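Local coordinates for protein phosphoglycerol transferase GacH (Streptococcus pyogenes MGAS5005, PDB 6DGM) that probably transfers glycerol phosphate to the rhamnose polysaccharide of the streptococcal cell wall, using a manganese-binding extracellular domain of the LTA synthase type, at residues Gln19-Leu24 with Tyr330-Glu335; Asp31-Ile36 with His321-Val326; Val41-Ser46 with Asp313-Leu318; Ser74-Leu79 with Glu302-Pro307; Pro262-Phe267 with Tyr293-Asn298. All coordinates share one frame; numbering follows the deposited sequence.

Overall arrangement
All five contacts lie in the sulfatase-like domain of alkaline phosphatase type and the helices packed on it. Along the chain they are nested: interaction 1 closes the longest loop, and interactions 2, 3, 4 and 5 follow inward in that order. Interactions 3, 4 and 5 share the eight-stranded mixed sheet. Interactions 3 and 5 are closest, with centres about 8 Å apart, on neighbouring strands 40-46 and 263-269. Interaction 4 joins through strand 77-81 next to strand 290-297. Helix 314-321 connects the sheet to interaction 2, which holds the calcium ion. Interaction 1 lies farther out, its centre about 24 Å from that of interaction 5. The N-terminal helix is thus tied to the sulfatase-like core.

Interaction 1: Gln19-Leu24 with Tyr330-Glu335; sequences QKYQKL and YALLTE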
# COMPACT_ATOMS: atom_id res chain seq x y z
N GLN A 19 -9.88 2.71 -26.00
CA GLN A 19 -9.46 3.77 -26.92
C GLN A 19 -9.33 5.09 -26.17
O GLN A 19 -8.39 5.86 -26.41
CB GLN A 19 -10.43 3.88 -28.10
CG GLN A 19 -9.89 4.77 -29.22
CD GLN A 19 -10.62 4.59 -30.53
OE1 GLN A 19 -11.55 3.79 -30.65
NE2 GLN A 19 -10.21 5.36 -31.54
N LYS A 20 -10.25 5.37 -25.25
CA LYS A 20 -10.20 6.61 -24.48
C LYS A 20 -8.91 6.72 -23.67
O LYS A 20 -8.25 7.77 -23.67
CB LYS A 20 -11.41 6.66 -23.54
CG LYS A 20 -11.47 7.90 -22.68
CD LYS A 20 -12.70 7.88 -21.79
CE LYS A 20 -12.71 9.08 -20.86
NZ LYS A 20 -13.94 9.10 -20.02
N TYR A 21 -8.51 5.66 -22.98
CA TYR A 21 -7.32 5.73 -22.14
C TYR A 21 -6.04 5.52 -22.93
O TYR A 21 -4.96 5.93 -22.46
CB TYR A 21 -7.49 4.85 -20.90
CG TYR A 21 -8.52 5.48 -20.01
CD1 TYR A 21 -8.22 6.61 -19.27
CD2 TYR A 21 -9.83 5.01 -19.99
CE1 TYR A 21 -9.18 7.23 -18.50
CE2 TYR A 21 -10.80 5.63 -19.22
CZ TYR A 21 -10.46 6.74 -18.48
OH TYR A 21 -11.40 7.37 -17.70
N GLN A 22 -6.12 4.96 -24.14
CA GLN A 22 -4.96 4.96 -25.01
C GLN A 22 -4.56 6.40 -25.35
O GLN A 22 -3.38 6.76 -25.28
CB GLN A 22 -5.25 4.17 -26.28
CG GLN A 22 -4.01 3.87 -27.12
CD GLN A 22 -3.06 2.90 -26.42
OE1 GLN A 22 -3.45 1.79 -26.06
NE2 GLN A 22 -1.81 3.33 -26.22
N LYS A 23 -5.54 7.23 -25.70
CA LYS A 23 -5.23 8.61 -26.04
C LYS A 23 -4.79 9.39 -24.81
O LYS A 23 -3.87 10.21 -24.89
CB LYS A 23 -6.43 9.29 -26.69
CG LYS A 23 -6.07 10.66 -27.22
CD LYS A 23 -7.12 11.22 -28.16
CE LYS A 23 -6.67 12.56 -28.73
NZ LYS A 23 -7.67 13.12 -29.70
N LEU A 24 -5.43 9.15 -23.66
CA LEU A 24 -5.04 9.89 -22.46
C LEU A 24 -3.62 9.53 -22.04
O LEU A 24 -2.84 10.40 -21.65
CB LEU A 24 -6.03 9.64 -21.32
CG LEU A 24 -5.72 10.44 -20.05
CD1 LEU A 24 -5.88 11.92 -20.30
CD2 LEU A 24 -6.61 10.00 -18.91
N TYR A 330 -2.85 2.67 -16.34
CA TYR A 330 -2.42 3.63 -15.32
C TYR A 330 -2.84 5.06 -15.63
O TYR A 330 -2.92 5.87 -14.69
CB TYR A 330 -0.91 3.50 -15.01
CG TYR A 330 -0.63 2.20 -14.27
CD1 TYR A 330 -1.25 1.92 -13.06
CD2 TYR A 330 0.22 1.25 -14.79
CE1 TYR A 330 -1.03 0.72 -12.40
CE2 TYR A 330 0.47 0.08 -14.14
CZ TYR A 330 -0.16 -0.19 -12.95
OH TYR A 330 0.10 -1.39 -12.33
N ALA A 331 -3.17 5.38 -16.89
CA ALA A 331 -3.83 6.65 -17.19
C ALA A 331 -5.22 6.70 -16.55
O ALA A 331 -5.59 7.69 -15.91
CB ALA A 331 -3.92 6.87 -18.71
N LEU A 332 -6.01 5.65 -16.74
CA LEU A 332 -7.29 5.55 -16.04
C LEU A 332 -7.10 5.67 -14.53
O LEU A 332 -7.83 6.41 -13.86
CB LEU A 332 -7.97 4.22 -16.38
CG LEU A 332 -9.15 3.78 -15.51
CD1 LEU A 332 -10.28 4.77 -15.55
CD2 LEU A 332 -9.61 2.41 -15.97
N LEU A 333 -6.13 4.95 -13.99
CA LEU A 333 -5.92 4.98 -12.54
C LEU A 333 -5.41 6.34 -12.08
O LEU A 333 -5.64 6.72 -10.93
CB LEU A 333 -4.98 3.86 -12.12
CG LEU A 333 -5.55 2.45 -12.35
CD1 LEU A 333 -4.48 1.40 -12.24
CD2 LEU A 333 -6.67 2.19 -11.35
N THR A 334 -4.75 7.10 -12.96
CA THR A 334 -4.39 8.48 -12.63
C THR A 334 -5.62 9.36 -12.56
O THR A 334 -5.74 10.21 -11.67
CB THR A 334 -3.38 9.01 -13.64
OG1 THR A 334 -2.21 8.18 -13.60
CG2 THR A 334 -2.98 10.44 -13.33
N GLU A 335 -6.56 9.17 -13.50
CA GLU A 335 -7.85 9.87 -13.42
C GLU A 335 -8.59 9.52 -12.14
O GLU A 335 -9.19 10.40 -11.50
CB GLU A 335 -8.70 9.53 -14.64
CG GLU A 335 -8.20 10.18 -15.91
CD GLU A 335 -8.54 11.66 -15.95
OE1 GLU A 335 -9.71 11.99 -16.25
OE2 GLU A 335 -7.65 12.49 -15.67
O HOH W 1 -11.43 10.20 -17.90
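Tyr21 and Leu332 form the main apolar contact between two helices that cross at 85°, with their axes 8.9 Å apart. Leu332 CB lies over the centre of the Tyr21 ring, 3.8 Å from its centroid, in a CH-pi contact. Leu332 CD1 reaches the far end of the same ring and lies 3.5 Å from Tyr21 CZ. Lys20 CG covers the opposite face, toward the rim. Leu24 packs beside this pair. Its CD2 meets Glu335 CG at 3.4 Å and also touches Ala331 CB. Glu335 CG sits at the edge of the Tyr21 ring, and the bend at chi2 (-76°) places Glu335 CD 3.9 Å from Leu24 CD2.

The polar link is indirect. One water donates to both Tyr21 OH (2.8 Å) and Glu335 OE1 (3.0 Å). Tyr21 OH also bonds to Asp357, and Glu335 forms a salt bridge with Lys339. The contact packs helix 11-29 across helix 328-339. Helix 349-365 meets Leu332 through Asp357 and Ile361, and helix 314-321 lies against Leu333 and Thr334.

Interaction 2: Asp31-Ile36 with His321-Val326; sequences DRKNNI and HTDSKV. With CA (calcium ion), chain E.
Asn34 and Ser324 form a single backbone bridge at the tight centre of this contact between two loops. Asn34 N donates to Asp323 O at 2.9 Å, and Lys325 N donates to Asn34 O. The Asn34 amide adds a nearly straight bond, ND2 to Thr322 O at 2.8 Å with an angle of 170° at the hydrogen. Thr322 O lies near the amide plane. Next to the bridge, Ile36 CD1 packs near the hydroxyls of Thr322 and Ser324. The bend of Arg32 at chi2 (-72°) brings its CD to 3.4 Å from Asp323 OD1. Arg32 NH1 donates to Ser324 O at 2.9 Å, in the guanidinium plane. Lys325 NZ returns a bond to Arg32 O at 2.8 Å, nearly along the C=O axis.

The other side is wetter. A calcium ion is bound by Asp31 through its backbone O and by Asp323 OD1, each at 2.4 Å, and by three waters. Lys33 N donates to Asp323 OD2 at 3.1 Å, from above the carboxylate plane. Asp323 has positive phi (57°) in a Schellman motif that ends helix 314-321. Its OD1 binds the metal, while OD2 accepts from Lys33 N and from a calcium-bound water. Calcium probably offsets the negative charge of this carboxylate and ties the loop after helix 11-29 to this helix end.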
# COMPACT_ATOMS: atom_id res chain seq x y z
N ASP A 31 4.42 14.62 -21.05
CA ASP A 31 5.01 15.35 -19.93
C ASP A 31 5.56 14.43 -18.85
O ASP A 31 5.75 14.86 -17.71
CB ASP A 31 4.01 16.33 -19.32
CG ASP A 31 3.63 17.45 -20.28
OD1 ASP A 31 4.54 18.13 -20.80
OD2 ASP A 31 2.42 17.64 -20.52
N ARG A 32 5.80 13.16 -19.17
CA ARG A 32 6.43 12.23 -18.24
C ARG A 32 7.78 11.85 -18.83
O ARG A 32 7.83 11.27 -19.92
CB ARG A 32 5.57 10.98 -18.07
CG ARG A 32 4.18 11.19 -17.44
CD ARG A 32 4.29 11.51 -15.99
NE ARG A 32 3.00 11.77 -15.34
CZ ARG A 32 2.29 10.88 -14.66
NH1 ARG A 32 2.72 9.62 -14.52
NH2 ARG A 32 1.15 11.25 -14.09
N LYS A 33 8.86 12.16 -18.12
CA LYS A 33 10.20 11.97 -18.68
C LYS A 33 10.78 10.58 -18.42
O LYS A 33 11.65 10.14 -19.18
CB LYS A 33 11.19 12.97 -18.07
CG LYS A 33 10.91 14.43 -18.34
CD LYS A 33 12.00 15.29 -17.69
CE LYS A 33 11.74 16.78 -17.83
NZ LYS A 33 12.76 17.57 -17.06
N ASN A 34 10.34 9.90 -17.38
CA ASN A 34 11.04 8.74 -16.85
C ASN A 34 10.30 7.44 -17.18
O ASN A 34 9.15 7.45 -17.61
CB ASN A 34 11.23 8.88 -15.33
CG ASN A 34 12.09 10.08 -14.97
OD1 ASN A 34 12.98 10.46 -15.72
ND2 ASN A 34 11.81 10.68 -13.82
N ASN A 35 11.01 6.33 -16.97
CA ASN A 35 10.49 4.99 -17.16
C ASN A 35 10.42 4.29 -15.81
O ASN A 35 11.41 4.28 -15.07
CB ASN A 35 11.42 4.17 -18.04
CG ASN A 35 11.69 4.83 -19.36
OD1 ASN A 35 10.78 5.24 -20.07
ND2 ASN A 35 12.97 4.96 -19.71
N ILE A 36 9.27 3.69 -15.50
CA ILE A 36 9.10 3.03 -14.21
C ILE A 36 10.14 1.94 -14.01
O ILE A 36 10.68 1.77 -12.90
CB ILE A 36 7.66 2.51 -14.08
CG1 ILE A 36 7.36 2.12 -12.63
CG2 ILE A 36 7.45 1.34 -15.02
CD1 ILE A 36 7.45 3.29 -11.67
N HIS A 321 4.69 10.61 -8.97
CA HIS A 321 5.78 11.11 -8.14
C HIS A 321 7.12 10.96 -8.85
O HIS A 321 7.96 11.86 -8.81
CB HIS A 321 5.80 10.39 -6.78
CG HIS A 321 6.88 10.88 -5.87
ND1 HIS A 321 6.77 12.06 -5.16
CD2 HIS A 321 8.11 10.39 -5.61
CE1 HIS A 321 7.89 12.27 -4.48
NE2 HIS A 321 8.72 11.27 -4.73
N THR A 322 7.32 9.83 -9.53
CA THR A 322 8.55 9.57 -10.24
C THR A 322 8.54 10.09 -11.68
O THR A 322 9.53 9.87 -12.39
CB THR A 322 8.85 8.07 -10.27
OG1 THR A 322 7.83 7.37 -10.97
CG2 THR A 322 8.97 7.53 -8.85
N ASP A 323 7.46 10.74 -12.11
CA ASP A 323 7.35 11.29 -13.48
C ASP A 323 7.54 10.21 -14.54
O ASP A 323 8.18 10.42 -15.58
CB ASP A 323 8.32 12.46 -13.69
CG ASP A 323 7.84 13.42 -14.75
OD1 ASP A 323 6.63 13.73 -14.77
OD2 ASP A 323 8.68 13.88 -15.55
N SER A 324 6.96 9.03 -14.29
CA SER A 324 7.10 7.89 -15.19
C SER A 324 5.93 7.79 -16.16
O SER A 324 4.78 8.08 -15.81
CB SER A 324 7.19 6.59 -14.37
OG SER A 324 8.38 6.60 -13.62
N LYS A 325 6.23 7.36 -17.38
CA LYS A 325 5.22 7.18 -18.40
C LYS A 325 4.25 6.06 -18.02
O LYS A 325 4.63 5.06 -17.40
CB LYS A 325 5.90 6.86 -19.73
CG LYS A 325 6.73 8.01 -20.27
CD LYS A 325 7.53 7.57 -21.49
CE LYS A 325 8.59 8.60 -21.88
NZ LYS A 325 7.98 9.88 -22.31
N VAL A 326 2.99 6.23 -18.44
CA VAL A 326 1.91 5.36 -18.02
C VAL A 326 1.44 4.48 -19.17
O VAL A 326 1.58 4.83 -20.35
CB VAL A 326 0.72 6.14 -17.41
CG1 VAL A 326 1.14 6.87 -16.16
CG2 VAL A 326 0.12 7.12 -18.43
CA CA E . 6.39 15.96 -15.67
O HOH W 2 7.25 4.16 -17.39
O HOH W 3 8.36 16.21 -17.13
O HOH W 4 3.78 15.32 -15.79
O HOH W 5 5.90 18.56 -16.36

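Interaction 3: Val41-Ser46 with Asp313-Leu318; sequences VIYLLS and DFTAAL
Strand 41-46 and helix 314-318 run at 143° to each other, their axes 11.6 Å apart. Tyr43, Val41, Thr315 and Leu318 carry the contact. Tyr43 and Thr315 make the one hydrogen bond, OH to OG1 at 2.8 Å. Either hydroxyl could be the donor. OG1 lies at the edge of the Tyr43 ring, in its plane, and the two side chains cross at about a right angle. Thr315 OG1 is anti to its carbonyl carbon (chi1 -58°) and faces the phenol. Leu318 CD2 lies near the Tyr43 ring plane, 3.7 Å from Tyr43 OH and 4.0 Å from Tyr43 CE1. It also meets Val41 CG1 at 3.8 Å; the Val41 and Leu318 side chains reach toward each other, tip to tip. All these side chains are buried.

Thr315 OG1 also has a weak bond to Thr96 O, and the Tyr43 ring meets Phe200 edge-to-face. The contact seats helix 314-321 on the central sheet. Strand 40-46 lies there between strands 200-204 and 263-269, and helices 89-98 and 328-339 pack nearby.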
# COMPACT_ATOMS: atom_id res chain seq x y z
N VAL A 41 11.70 0.00 -6.74
CA VAL A 41 10.49 0.41 -6.03
C VAL A 41 10.26 -0.56 -4.88
O VAL A 41 10.34 -1.78 -5.07
CB VAL A 41 9.28 0.46 -6.98
CG1 VAL A 41 8.02 0.62 -6.18
CG2 VAL A 41 9.46 1.61 -8.00
N ILE A 42 9.99 -0.00 -3.70
CA ILE A 42 9.73 -0.77 -2.49
C ILE A 42 8.35 -0.39 -1.98
O ILE A 42 8.12 0.78 -1.64
CB ILE A 42 10.79 -0.48 -1.41
CG1 ILE A 42 12.19 -0.86 -1.90
CG2 ILE A 42 10.43 -1.23 -0.13
CD1 ILE A 42 13.32 -0.21 -1.11
N TYR A 43 7.43 -1.35 -1.94
CA TYR A 43 6.13 -1.15 -1.31
C TYR A 43 6.25 -1.69 0.11
O TYR A 43 6.50 -2.88 0.30
CB TYR A 43 5.01 -1.88 -2.06
CG TYR A 43 4.45 -1.16 -3.27
CD1 TYR A 43 5.15 -0.12 -3.88
CD2 TYR A 43 3.23 -1.52 -3.81
CE1 TYR A 43 4.63 0.53 -4.99
CE2 TYR A 43 2.71 -0.88 -4.91
CZ TYR A 43 3.40 0.14 -5.50
OH TYR A 43 2.88 0.79 -6.60
N LEU A 44 6.12 -0.80 1.09
CA LEU A 44 6.44 -1.11 2.49
C LEU A 44 5.15 -0.95 3.28
O LEU A 44 4.76 0.17 3.64
CB LEU A 44 7.51 -0.16 2.98
CG LEU A 44 8.34 -0.55 4.20
CD1 LEU A 44 7.45 -0.89 5.38
CD2 LEU A 44 9.26 -1.71 3.90
N LEU A 45 4.45 -2.06 3.50
CA LEU A 45 3.27 -2.11 4.35
C LEU A 45 3.77 -2.20 5.78
O LEU A 45 4.36 -3.21 6.17
CB LEU A 45 2.41 -3.30 3.96
CG LEU A 45 1.03 -3.44 4.63
CD1 LEU A 45 0.17 -4.50 3.96
CD2 LEU A 45 1.16 -3.73 6.15
N SER A 46 3.56 -1.14 6.54
CA SER A 46 4.03 -1.02 7.92
C SER A 46 2.84 -1.40 8.82
O SER A 46 1.93 -0.60 9.03
CB SER A 46 4.53 0.39 8.18
OG SER A 46 5.07 0.51 9.49
N ASP A 313 -4.73 3.48 -4.95
CA ASP A 313 -4.22 4.62 -5.70
C ASP A 313 -2.69 4.70 -5.70
O ASP A 313 -2.15 5.57 -6.38
CB ASP A 313 -4.73 5.93 -5.08
CG ASP A 313 -6.21 6.16 -5.27
OD1 ASP A 313 -6.75 5.82 -6.35
OD2 ASP A 313 -6.83 6.69 -4.32
N PHE A 314 -2.00 3.86 -4.92
CA PHE A 314 -0.57 4.08 -4.72
C PHE A 314 0.21 3.99 -6.02
O PHE A 314 1.13 4.79 -6.24
CB PHE A 314 0.01 3.11 -3.70
CG PHE A 314 -0.32 3.45 -2.26
CD1 PHE A 314 -0.53 4.75 -1.84
CD2 PHE A 314 -0.42 2.44 -1.33
CE1 PHE A 314 -0.84 5.02 -0.50
CE2 PHE A 314 -0.72 2.70 -0.01
CZ PHE A 314 -0.91 3.98 0.41
N THR A 315 -0.12 3.04 -6.90
CA THR A 315 0.67 2.88 -8.12
C THR A 315 0.54 4.10 -9.02
O THR A 315 1.54 4.61 -9.54
CB THR A 315 0.31 1.60 -8.86
OG1 THR A 315 0.51 0.49 -8.00
CG2 THR A 315 1.23 1.41 -10.10
N ALA A 316 -0.67 4.60 -9.22
CA ALA A 316 -0.81 5.82 -10.01
C ALA A 316 -0.04 6.97 -9.37
O ALA A 316 0.60 7.77 -10.06
CB ALA A 316 -2.27 6.19 -10.17
N ALA A 317 -0.09 7.06 -8.04
CA ALA A 317 0.64 8.12 -7.36
C ALA A 317 2.14 7.93 -7.49
O ALA A 317 2.89 8.91 -7.56
CB ALA A 317 0.23 8.19 -5.90
N LEU A 318 2.59 6.67 -7.55
CA LEU A 318 4.01 6.39 -7.72
C LEU A 318 4.49 6.82 -9.10
O LEU A 318 5.56 7.41 -9.25
CB LEU A 318 4.26 4.89 -7.51
CG LEU A 318 5.60 4.33 -7.99
CD1 LEU A 318 6.69 4.74 -7.01
CD2 LEU A 318 5.57 2.83 -8.16

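Interaction 4: Ser74-Leu79 with Glu302-Pro307; sequences STTAGL and EKKNHP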
# COMPACT_ATOMS: atom_id res chain seq x y z
N SER A 74 8.26 16.39 3.66
CA SER A 74 9.30 16.60 2.66
C SER A 74 8.97 16.01 1.30
O SER A 74 9.72 16.22 0.34
CB SER A 74 10.62 15.95 3.11
OG SER A 74 10.59 14.52 3.01
N THR A 75 7.89 15.26 1.19
CA THR A 75 7.63 14.51 -0.03
C THR A 75 6.13 14.27 -0.13
O THR A 75 5.38 14.58 0.79
CB THR A 75 8.41 13.18 -0.02
OG1 THR A 75 8.37 12.62 -1.34
CG2 THR A 75 7.83 12.20 0.99
N THR A 76 5.72 13.71 -1.25
CA THR A 76 4.32 13.35 -1.44
C THR A 76 3.87 12.44 -0.30
O THR A 76 4.49 11.41 -0.04
CB THR A 76 4.17 12.63 -2.78
OG1 THR A 76 4.63 13.50 -3.81
CG2 THR A 76 2.72 12.22 -3.03
N ALA A 77 2.81 12.84 0.39
CA ALA A 77 2.43 12.13 1.61
C ALA A 77 1.06 12.62 2.06
O ALA A 77 0.59 13.68 1.65
CB ALA A 77 3.45 12.36 2.73
N GLY A 78 0.45 11.84 2.94
CA GLY A 78 -0.84 12.22 3.47
C GLY A 78 -1.47 11.10 4.27
O GLY A 78 -0.78 10.37 4.99
N LEU A 79 -2.78 10.98 4.13
CA LEU A 79 -3.55 9.94 4.79
C LEU A 79 -4.06 8.95 3.75
O LEU A 79 -4.41 9.33 2.62
CB LEU A 79 -4.75 10.54 5.53
CG LEU A 79 -4.39 11.62 6.54
CD1 LEU A 79 -5.64 12.19 7.18
CD2 LEU A 79 -3.46 11.08 7.60
N GLU A 302 9.62 15.70 -5.32
CA GLU A 302 8.49 16.60 -5.39
C GLU A 302 7.54 16.30 -4.23
O GLU A 302 7.69 15.30 -3.52
CB GLU A 302 7.74 16.42 -6.71
CG GLU A 302 8.56 16.79 -7.94
CD GLU A 302 8.71 18.28 -8.12
OE1 GLU A 302 7.69 19.00 -8.00
OE2 GLU A 302 9.84 18.74 -8.39
N LYS A 303 6.57 17.17 -4.03
CA LYS A 303 5.51 16.94 -3.04
C LYS A 303 4.20 17.20 -3.78
O LYS A 303 3.76 18.35 -3.90
CB LYS A 303 5.68 17.82 -1.81
CG LYS A 303 4.71 17.48 -0.70
CD LYS A 303 5.15 18.02 0.65
CE LYS A 303 4.05 17.83 1.68
NZ LYS A 303 3.62 16.42 1.83
N LYS A 304 3.61 16.14 -4.32
CA LYS A 304 2.34 16.23 -5.01
C LYS A 304 1.21 16.28 -3.97
O LYS A 304 1.32 15.71 -2.88
CB LYS A 304 2.14 15.01 -5.90
CG LYS A 304 3.27 14.74 -6.90
CD LYS A 304 3.31 15.81 -7.98
CE LYS A 304 4.41 15.52 -9.00
NZ LYS A 304 4.41 16.52 -10.11
N ASN A 305 0.14 16.97 -4.32
CA ASN A 305 -0.94 17.24 -3.37
C ASN A 305 -1.95 16.11 -3.44
O ASN A 305 -2.81 16.07 -4.33
CB ASN A 305 -1.60 18.58 -3.72
CG ASN A 305 -2.72 18.94 -2.76
OD1 ASN A 305 -2.70 18.56 -1.59
ND2 ASN A 305 -3.69 19.70 -3.24
N HIS A 306 -1.86 15.18 -2.48
CA HIS A 306 -2.79 14.05 -2.37
C HIS A 306 -3.05 13.79 -0.90
O HIS A 306 -2.58 12.79 -0.33
CB HIS A 306 -2.19 12.81 -3.04
CG HIS A 306 -2.03 12.94 -4.52
ND1 HIS A 306 -3.11 13.11 -5.37
CD2 HIS A 306 -0.93 12.95 -5.30
CE1 HIS A 306 -2.66 13.20 -6.61
NE2 HIS A 306 -1.35 13.11 -6.59
N PRO A 307 -3.82 14.66 -0.24
CA PRO A 307 -3.94 14.56 1.23
C PRO A 307 -4.67 13.32 1.71
O PRO A 307 -4.45 12.91 2.86
CB PRO A 307 -4.70 15.83 1.62
CG PRO A 307 -5.37 16.31 0.35
CD PRO A 307 -4.48 15.86 -0.79
O HOH W 6 1.90 15.61 -0.31
O HOH W 7 -0.82 15.67 0.27
O HOH W 8 1.40 16.27 3.73
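Lys303 NZ donates to Thr75 O at 2.8 Å, and Lys304 N to Thr76 OG1 at 2.9 Å with an angle of 167° at the hydrogen. Thr76 OG1 is anti to its carbonyl carbon (chi1 -58°) and meets that N-H; it is also bonded to His321 ND1. Farther along, Leu79 N bonds to Pro307 O at 2.9 Å. A longer bond from Thr76 N to Glu302 O (3.4 Å) is weak. Waters fill the middle. One takes bonds from Ala77 N and Lys303 NZ and donates to Lys304 O. Another links Ala77 O to His306 N.

The packing is made mainly by the Lys303 chain and Thr76. The Lys303 chain is extended to CE, and its CG lies 3.3 Å from Thr75 O. The bend at chi4 (57°) places NZ. Thr76 CG2 meets the edge of the His306 ring at CD2 (4.4 Å). His306 NE2 bonds to Glu320 on helix 314-321. The loop 302-307 leads into edge strand 308-310, which pairs in parallel with strand 77-81 beside strand 290-297.

Interaction 5: Pro262-Phe267 with Tyr293-Asn298; sequences PITVVF and YFIWSN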
# COMPACT_ATOMS: atom_id res chain seq x y z
N PRO A 262 18.24 4.91 -8.57
CA PRO A 262 16.98 5.57 -8.18
C PRO A 262 16.07 4.58 -7.47
O PRO A 262 15.75 3.51 -8.01
CB PRO A 262 16.38 6.06 -9.51
CG PRO A 262 17.24 5.51 -10.59
CD PRO A 262 18.49 4.98 -10.02
N ILE A 263 15.66 4.92 -6.24
CA ILE A 263 14.85 4.05 -5.40
C ILE A 263 13.68 4.87 -4.87
O ILE A 263 13.89 5.98 -4.36
CB ILE A 263 15.68 3.49 -4.22
CG1 ILE A 263 16.79 2.56 -4.73
CG2 ILE A 263 14.78 2.75 -3.25
CD1 ILE A 263 17.82 2.17 -3.68
N THR A 264 12.46 4.34 -4.97
CA THR A 264 11.29 4.99 -4.39
C THR A 264 10.58 4.02 -3.47
O THR A 264 10.43 2.84 -3.79
CB THR A 264 10.35 5.53 -5.48
OG1 THR A 264 11.02 6.53 -6.25
CG2 THR A 264 9.11 6.18 -4.87
N VAL A 265 10.20 4.52 -2.30
CA VAL A 265 9.50 3.76 -1.27
C VAL A 265 8.07 4.29 -1.17
O VAL A 265 7.86 5.50 -1.01
CB VAL A 265 10.19 3.89 0.10
CG1 VAL A 265 9.42 3.13 1.16
CG2 VAL A 265 11.66 3.42 0.04
N VAL A 266 7.10 3.39 -1.24
CA VAL A 266 5.71 3.67 -0.90
C VAL A 266 5.49 3.05 0.47
O VAL A 266 5.49 1.83 0.61
CB VAL A 266 4.74 3.08 -1.93
CG1 VAL A 266 3.31 3.39 -1.54
CG2 VAL A 266 5.05 3.60 -3.34
N PHE A 267 5.35 3.89 1.49
CA PHE A 267 5.29 3.48 2.89
C PHE A 267 3.91 3.81 3.41
O PHE A 267 3.45 4.94 3.26
CB PHE A 267 6.34 4.28 3.67
CG PHE A 267 6.43 3.93 5.12
CD1 PHE A 267 5.57 4.51 6.03
CD2 PHE A 267 7.39 3.04 5.57
CE1 PHE A 267 5.64 4.19 7.38
CE2 PHE A 267 7.48 2.73 6.94
CZ PHE A 267 6.59 3.31 7.83
N TYR A 293 0.64 7.66 5.04
CA TYR A 293 1.44 7.16 3.93
C TYR A 293 2.42 8.24 3.47
O TYR A 293 2.21 9.44 3.66
CB TYR A 293 0.59 6.70 2.72
CG TYR A 293 0.23 7.83 1.77
CD1 TYR A 293 1.07 8.15 0.71
CD2 TYR A 293 -0.92 8.60 1.95
CE1 TYR A 293 0.77 9.20 -0.14
CE2 TYR A 293 -1.22 9.66 1.10
CZ TYR A 293 -0.37 9.94 0.05
OH TYR A 293 -0.64 10.97 -0.81
N PHE A 294 3.50 7.78 2.85
CA PHE A 294 4.38 8.67 2.10
C PHE A 294 4.96 7.92 0.91
O PHE A 294 5.03 6.69 0.88
CB PHE A 294 5.48 9.32 2.97
CG PHE A 294 6.50 8.37 3.55
CD1 PHE A 294 7.51 7.85 2.76
CD2 PHE A 294 6.50 8.07 4.90
CE1 PHE A 294 8.46 7.01 3.29
CE2 PHE A 294 7.46 7.23 5.44
CZ PHE A 294 8.45 6.71 4.64
N ILE A 295 5.38 8.70 -0.09
CA ILE A 295 6.02 8.19 -1.29
C ILE A 295 7.32 8.99 -1.40
O ILE A 295 7.28 10.20 -1.63
CB ILE A 295 5.15 8.36 -2.54
CG1 ILE A 295 3.82 7.60 -2.36
CG2 ILE A 295 5.89 7.84 -3.76
CD1 ILE A 295 2.84 7.72 -3.54
N TRP A 296 8.45 8.33 -1.15
CA TRP A 296 9.74 8.99 -0.97
C TRP A 296 10.77 8.35 -1.89
O TRP A 296 10.91 7.12 -1.88
CB TRP A 296 10.20 8.82 0.49
CG TRP A 296 11.57 9.38 0.82
CD1 TRP A 296 11.84 10.61 1.33
CD2 TRP A 296 12.83 8.71 0.69
NE1 TRP A 296 13.19 10.75 1.53
CE2 TRP A 296 13.82 9.60 1.14
CE3 TRP A 296 13.22 7.45 0.22
CZ2 TRP A 296 15.18 9.28 1.15
CZ3 TRP A 296 14.56 7.12 0.24
CH2 TRP A 296 15.53 8.03 0.71
N SER A 297 11.49 9.18 -2.65
CA SER A 297 12.61 8.75 -3.48
C SER A 297 13.93 9.17 -2.84
O SER A 297 14.00 10.12 -2.06
CB SER A 297 12.53 9.38 -4.88
OG SER A 297 11.28 9.13 -5.50
N ASN A 298 14.99 8.45 -3.20
CA ASN A 298 16.29 8.67 -2.59
C ASN A 298 17.09 9.79 -3.24
O ASN A 298 18.24 10.01 -2.86
CB ASN A 298 17.10 7.38 -2.54
CG ASN A 298 17.54 6.91 -3.90
OD1 ASN A 298 17.00 7.33 -4.94
ND2 ASN A 298 18.53 6.02 -3.91
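Phe267 and Phe294 form the apolar centre of an antiparallel strand pair in the mixed sheet of the alkaline phosphatase-type fold. Their rings are nearly parallel, with planes at 5° and centroids 4.7 Å apart, but slid so that they barely overlap. Phe267 CB lies over one face of the Phe294 ring, 3.4 Å from CZ. Phe294 CG sits between its backbone N and carbonyl carbon (chi1 66°), and its ring comes close to the other strand. Val265 CG2 and Trp296 CE3 meet loosely on the same face of the sheet, where helix 229-257 covers them. Val266, Ile295 and Thr264 line the other face, which helix 314-321 packs against.

Val265 with Trp296 and Phe267 with Phe294 are hydrogen-bonded pairs, each with two backbone bonds. Phe267 N to Phe294 O is nearly straight, at 177°. Toward the polar edge, Thr264 OG1 and Ser297 OG share a bond of 2.7 Å. Asn298 ends the ladder. Its N donates to Ile263 O at 2.9 Å. Its ND2 bonds to Lys261 O and Leu256 O, and Ile263 N donates to its OD1 at 3.0 Å from above the amide plane.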